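Local coordinates for putative iron-regulated protein A (Parabacteroides distasonis ATCC 8503, PDB 4ECG) that is of unproven function but binds calcium and, as an imelysin-like protein of peptidase family M75, probably takes part in iron-related processes, at residues Phe96-Ala99 / Asp100-Leu104; Ala310-Ser314 / Leu315-Thr319; Thr38-Glu42 / Val43-Thr47. All blocks are in the same frame, centred on the assembly; numbering follows the deposited sequence.

The three contacts are all local, each within one continuous run of chain, and they meet through the long helix 29-68, which carries contact 3. On one flank F96 CZ of contact 1 packs on F39 CZ at 4.1 Å; on another, S313 OG of contact 2 stands 2.6 Å from T38 OG1, a probable hydrogen bond. Contacts 1 and 2 do not touch, and their nearest atoms are about 9 Å apart. In contact 1 the Q103 side chain is about 9 Å from a calcium ion and about 7 Å from that of D135, a calcium ligand. Contact 2 lies away from the calcium sites.

Contact 1 of 3, residues Phe96-Ala99 / Asp100-Leu104; sequences FGVA and DLAQL
G97 O and L101 N make the first bond of the short helix 98-101, at 2.8 Å. The next follows at once: A102 N donates to V98 O over 3.0 Å. Then the pattern changes. L104 N reaches back five residues to A99 O at 2.9 Å, in a more bent bond (N-H...O 133°), and Q103 N closes on D100 O at 3.2 Å. Together these two are a Schellman motif, with Q103 as the C-prime residue. The positive phi of Q103 turns the chain out of the helix; the same residue is the N-cap of helix 104-109.

The side chains follow this backbone closely. L101 lays CB and CG against G97 O, CB at 3.3 Å, over the first turn. Across the Schellman turn V98 and L104 lie side by side and point the same way, V98 CG1 meeting L104 CD1 at 4.0 Å. The torsion of V98 explains the meeting: CG1 is anti to the backbone N (chi1 -177°), which sends that branch along the helix toward L104 and leaves CG2 beside the N. G97, the N-cap, has backbone angles at which a side chain would collide with the carbonyl O of F96, which suits the position to glycine.

Outside the turn, helix 171-196 covers one side, with W195 on V98, L191 on A99 and L104, and D187 on L104, while Y208 and M212 of helix 208-214 receive F96, and Y208 also meets V98.

Contact 2 of 3, residues Ala310-Ser314 / Leu315-Thr319; sequences ASESS and LHALT
S314 turns its OG between its own backbone N and carbonyl carbon (chi1 49°), while H316 swings CG anti to its backbone N (chi1 164°), and the two side chains meet at the start of helix 315-322. The motif is a serine N-cap: S314 OG accepts from A317 N at 3.1 Å, supplying an acceptor to an amide of the first turn, as N-caps do. The hydroxyl gives its own proton to S311 O over 2.7 Å, so this buried oxygen is held by two bonds, one to the loop and one to the helix. S314 O in turn takes L318 N, the first i to i+4 bond of the helix.

Around the cap, S314 OG sits at the edge of the H316 ring, near its plane, and comes within 3.5 Å of H316 CB. A310 CB approaches the same imidazole obliquely at CD2, 3.7 Å away. The ring's ND1 is hydrogen-bonded to D327, and F300 of helix 284-300 meets it with the planes about 55° apart, which should fix its rotation. L315 touches I229, M232 and L233 of helix 225-233. The next carbonyl, L315 O, accepts both T319 N and T319 OG1, which come from opposite faces of its plane, OG1 at 2.5 Å.

Contact 3 of 3, residues Thr38-Glu42 / Val43-Thr47; sequences TFVDE and VALPT
F39 O is a shared acceptor, taking V43 N at 2.9 Å and A44 N at 3.0 Å. A44 N comes fairly straight, whereas V43 N stands above the carbonyl plane with its N-H bent to 141°. L45 N continues the wider spacing, bonding to V40 O at 3.1 Å, five residues back. The widening leads up to P46, whose ring packs CG and CD on D41 O, CG at 3.1 Å, without any N-H to offer the turn before. Regular spacing resumes at V43 O, held by T47 N and, from the opposite face of its plane, by T47 OG1 at 2.7 Å. T38 O takes E42 N at 2.8 Å, while T38 OG1 is hydrogen-bonded to S313 OG and to A34 O.

Beside these bonds, F39 holds CG anti to its backbone N (chi1 165°), which brings the ring over the next turn: CD1 meets V43 CB at 3.9 Å and CE2 lies near A44 CB, both approached obliquely. F94 packs edge-to-face on the same ring. With F39 cut back to an alanine, V43, A44 and F94 would probably lose their shared aromatic partner and a gap open beside F94. D41 OD1 is satisfied by a salt bridge to K213 of helix 208-214. The whole, with 13° between the axes of the short segments 38-42 and 43-47, is a pi-type turn followed by a proline kink in helix 29-68.

Contact 1 of 3, residues Phe96-Ala99 / Asp100-Leu104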
# COMPACT_ATOMS: atom_id res chain seq x y z
N PHE A 96 -6.80 7.20 -2.77
CA PHE A 96 -7.80 8.28 -2.83
C PHE A 96 -8.99 7.92 -1.99
O PHE A 96 -9.18 6.77 -1.66
CB PHE A 96 -8.23 8.63 -4.24
CG PHE A 96 -8.63 7.47 -5.07
CD1 PHE A 96 -9.91 6.98 -5.02
CD2 PHE A 96 -7.72 6.87 -5.95
CE1 PHE A 96 -10.31 5.93 -5.86
CE2 PHE A 96 -8.09 5.80 -6.76
CZ PHE A 96 -9.39 5.34 -6.72
N GLY A 97 -9.81 8.91 -1.65
CA GLY A 97 -10.99 8.64 -0.87
C GLY A 97 -10.65 8.58 0.60
O GLY A 97 -9.96 9.43 1.10
N VAL A 98 -11.14 7.58 1.31
CA VAL A 98 -11.11 7.66 2.76
C VAL A 98 -9.66 7.63 3.29
O VAL A 98 -9.31 8.36 4.20
CB VAL A 98 -12.02 6.57 3.40
CG1 VAL A 98 -12.05 6.68 4.92
CG2 VAL A 98 -13.43 6.65 2.88
N ALA A 99 -8.82 6.78 2.70
CA ALA A 99 -7.43 6.66 3.14
C ALA A 99 -6.74 8.05 3.16
O ALA A 99 -6.07 8.43 4.13
CB ALA A 99 -6.66 5.65 2.28
N ASP A 100 -6.93 8.81 2.08
CA ASP A 100 -6.44 10.17 1.95
C ASP A 100 -7.17 11.14 2.88
O ASP A 100 -6.56 11.83 3.66
CB ASP A 100 -6.59 10.65 0.50
CG ASP A 100 -6.04 12.04 0.26
OD1 ASP A 100 -4.81 12.19 0.36
OD2 ASP A 100 -6.80 12.97 -0.05
N LEU A 101 -8.49 11.14 2.82
CA LEU A 101 -9.28 12.19 3.45
C LEU A 101 -9.24 12.19 4.99
O LEU A 101 -9.27 13.27 5.63
CB LEU A 101 -10.74 12.14 2.90
CG LEU A 101 -10.92 12.68 1.45
CD1 LEU A 101 -12.37 12.48 1.04
CD2 LEU A 101 -10.47 14.17 1.27
N ALA A 102 -9.18 10.99 5.57
CA ALA A 102 -9.24 10.85 7.05
C ALA A 102 -7.86 10.55 7.54
O ALA A 102 -7.67 10.13 8.64
CB ALA A 102 -10.22 9.77 7.47
N GLN A 103 -6.87 10.75 6.68
CA GLN A 103 -5.48 10.68 7.09
C GLN A 103 -5.04 9.28 7.49
O GLN A 103 -4.10 9.15 8.22
CB GLN A 103 -5.24 11.62 8.26
CG GLN A 103 -5.65 13.06 8.02
CD GLN A 103 -4.52 13.76 7.36
OE1 GLN A 103 -4.21 13.47 6.19
NE2 GLN A 103 -3.82 14.62 8.13
N LEU A 104 -5.69 8.24 6.96
CA LEU A 104 -5.48 6.92 7.50
C LEU A 104 -4.20 6.26 6.97
O LEU A 104 -3.62 5.46 7.66
CB LEU A 104 -6.72 6.06 7.34
CG LEU A 104 -8.02 6.56 7.98
CD1 LEU A 104 -9.15 5.70 7.44
CD2 LEU A 104 -8.01 6.59 9.50

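Contact 2 of 3, residues Ala310-Ser314 / Leu315-Thr319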
# COMPACT_ATOMS: atom_id res chain seq x y z
N ALA A 310 -9.94 -11.56 -16.97
CA ALA A 310 -10.36 -10.18 -16.72
C ALA A 310 -11.86 -10.02 -16.78
O ALA A 310 -12.53 -10.71 -17.56
CB ALA A 310 -9.75 -9.29 -17.79
N SER A 311 -12.37 -9.08 -15.99
CA SER A 311 -13.78 -8.63 -16.11
C SER A 311 -14.05 -7.85 -17.42
O SER A 311 -13.16 -7.18 -17.95
CB SER A 311 -14.16 -7.77 -14.90
OG SER A 311 -15.38 -7.09 -15.12
N GLU A 312 -15.26 -7.95 -17.97
CA GLU A 312 -15.57 -7.24 -19.19
C GLU A 312 -15.76 -5.73 -18.91
O GLU A 312 -15.57 -4.88 -19.79
CB GLU A 312 -16.79 -7.81 -19.90
CG GLU A 312 -17.39 -6.82 -20.96
CD GLU A 312 -16.69 -6.83 -22.35
OE1 GLU A 312 -15.59 -7.44 -22.46
OE2 GLU A 312 -17.23 -6.23 -23.34
N SER A 313 -16.15 -5.41 -17.68
CA SER A 313 -16.13 -4.02 -17.25
C SER A 313 -14.86 -3.70 -16.47
O SER A 313 -14.86 -3.53 -15.26
CB SER A 313 -17.41 -3.67 -16.48
OG SER A 313 -17.77 -4.65 -15.56
N SER A 314 -13.77 -3.58 -17.22
CA SER A 314 -12.45 -3.24 -16.70
C SER A 314 -11.83 -2.17 -17.55
O SER A 314 -12.21 -2.02 -18.72
CB SER A 314 -11.51 -4.45 -16.73
OG SER A 314 -11.49 -5.11 -17.98
N LEU A 315 -10.85 -1.48 -16.97
CA LEU A 315 -10.01 -0.55 -17.71
C LEU A 315 -9.31 -1.30 -18.81
O LEU A 315 -9.04 -0.72 -19.90
CB LEU A 315 -8.94 0.12 -16.82
CG LEU A 315 -9.39 1.27 -15.96
CD1 LEU A 315 -8.29 1.70 -14.95
CD2 LEU A 315 -9.88 2.35 -16.89
N HIS A 316 -8.99 -2.57 -18.55
CA HIS A 316 -8.41 -3.43 -19.58
C HIS A 316 -9.28 -3.51 -20.80
O HIS A 316 -8.82 -3.30 -21.91
CB HIS A 316 -8.16 -4.81 -19.03
CG HIS A 316 -7.93 -5.86 -20.07
ND1 HIS A 316 -6.83 -5.87 -20.84
CD2 HIS A 316 -8.71 -6.95 -20.45
CE1 HIS A 316 -6.91 -6.93 -21.70
NE2 HIS A 316 -8.06 -7.58 -21.45
N ALA A 317 -10.56 -3.80 -20.60
CA ALA A 317 -11.46 -3.95 -21.72
C ALA A 317 -11.56 -2.62 -22.46
O ALA A 317 -11.47 -2.60 -23.67
CB ALA A 317 -12.84 -4.39 -21.25
N LEU A 318 -11.72 -1.51 -21.74
CA LEU A 318 -11.91 -0.23 -22.42
C LEU A 318 -10.64 0.15 -23.19
O LEU A 318 -10.73 0.55 -24.34
CB LEU A 318 -12.30 0.88 -21.46
CG LEU A 318 -13.68 0.84 -20.80
CD1 LEU A 318 -13.86 2.13 -20.00
CD2 LEU A 318 -14.80 0.62 -21.80
N THR A 319 -9.47 -0.03 -22.58
CA THR A 319 -8.23 0.24 -23.31
C THR A 319 -8.06 -0.63 -24.56
O THR A 319 -7.67 -0.14 -25.62
CB THR A 319 -7.05 0.01 -22.37
OG1 THR A 319 -7.33 0.69 -21.16
CG2 THR A 319 -5.74 0.49 -22.98

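Contact 3 of 3, residues Thr38-Glu42 / Val43-Thr47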
# COMPACT_ATOMS: atom_id res chain seq x y z
N THR A 38 -17.66 -1.78 -11.08
CA THR A 38 -16.93 -3.04 -10.85
C THR A 38 -15.66 -2.80 -10.03
O THR A 38 -15.26 -3.63 -9.20
CB THR A 38 -16.49 -3.63 -12.19
OG1 THR A 38 -17.63 -3.87 -13.05
CG2 THR A 38 -15.65 -4.87 -11.97
N PHE A 39 -14.99 -1.67 -10.26
CA PHE A 39 -13.84 -1.32 -9.44
C PHE A 39 -14.25 -1.25 -7.95
O PHE A 39 -13.62 -1.88 -7.11
CB PHE A 39 -13.17 0.00 -9.87
CG PHE A 39 -12.24 0.53 -8.83
CD1 PHE A 39 -10.99 -0.05 -8.65
CD2 PHE A 39 -12.64 1.53 -7.98
CE1 PHE A 39 -10.14 0.39 -7.65
CE2 PHE A 39 -11.80 1.98 -6.97
CZ PHE A 39 -10.56 1.39 -6.81
N VAL A 40 -15.31 -0.48 -7.64
CA VAL A 40 -15.77 -0.26 -6.27
C VAL A 40 -16.23 -1.56 -5.63
O VAL A 40 -15.90 -1.80 -4.47
CB VAL A 40 -16.89 0.80 -6.16
CG1 VAL A 40 -17.46 0.85 -4.74
CG2 VAL A 40 -16.38 2.17 -6.60
N ASP A 41 -16.96 -2.41 -6.37
CA ASP A 41 -17.60 -3.61 -5.77
C ASP A 41 -16.72 -4.86 -5.80
O ASP A 41 -16.84 -5.73 -4.95
CB ASP A 41 -18.95 -3.92 -6.46
CG ASP A 41 -20.04 -2.84 -6.20
OD1 ASP A 41 -20.03 -2.17 -5.14
OD2 ASP A 41 -20.95 -2.68 -7.07
N GLU A 42 -15.81 -4.94 -6.76
CA GLU A 42 -14.96 -6.12 -6.91
C GLU A 42 -13.46 -5.89 -6.60
O GLU A 42 -12.71 -6.88 -6.48
CB GLU A 42 -15.13 -6.68 -8.34
CG GLU A 42 -16.58 -7.02 -8.74
CD GLU A 42 -17.23 -8.08 -7.84
OE1 GLU A 42 -16.55 -9.07 -7.42
OE2 GLU A 42 -18.45 -7.98 -7.55
N VAL A 43 -13.00 -4.62 -6.51
CA VAL A 43 -11.61 -4.33 -6.13
C VAL A 43 -11.52 -3.61 -4.75
O VAL A 43 -11.06 -4.21 -3.80
CB VAL A 43 -10.78 -3.62 -7.22
CG1 VAL A 43 -9.35 -3.48 -6.73
CG2 VAL A 43 -10.77 -4.43 -8.50
N ALA A 44 -12.03 -2.39 -4.63
CA ALA A 44 -11.94 -1.59 -3.38
C ALA A 44 -12.61 -2.27 -2.19
O ALA A 44 -11.92 -2.70 -1.27
CB ALA A 44 -12.54 -0.17 -3.58
N LEU A 45 -13.94 -2.32 -2.18
CA LEU A 45 -14.68 -2.77 -1.00
C LEU A 45 -14.20 -4.18 -0.55
O LEU A 45 -13.99 -4.38 0.63
CB LEU A 45 -16.21 -2.74 -1.21
CG LEU A 45 -16.97 -1.41 -1.06
CD1 LEU A 45 -18.45 -1.56 -1.42
CD2 LEU A 45 -16.85 -0.87 0.35
N PRO A 46 -14.00 -5.14 -1.47
CA PRO A 46 -13.49 -6.46 -0.99
C PRO A 46 -12.05 -6.44 -0.46
O PRO A 46 -11.77 -7.11 0.50
CB PRO A 46 -13.59 -7.34 -2.22
CG PRO A 46 -14.58 -6.69 -3.10
CD PRO A 46 -14.44 -5.21 -2.86
N THR A 47 -11.17 -5.64 -1.02
CA THR A 47 -9.81 -5.55 -0.50
C THR A 47 -9.87 -5.06 0.95
O THR A 47 -9.21 -5.57 1.84
CB THR A 47 -8.92 -4.64 -1.35
OG1 THR A 47 -8.75 -5.16 -2.70
CG2 THR A 47 -7.57 -4.45 -0.72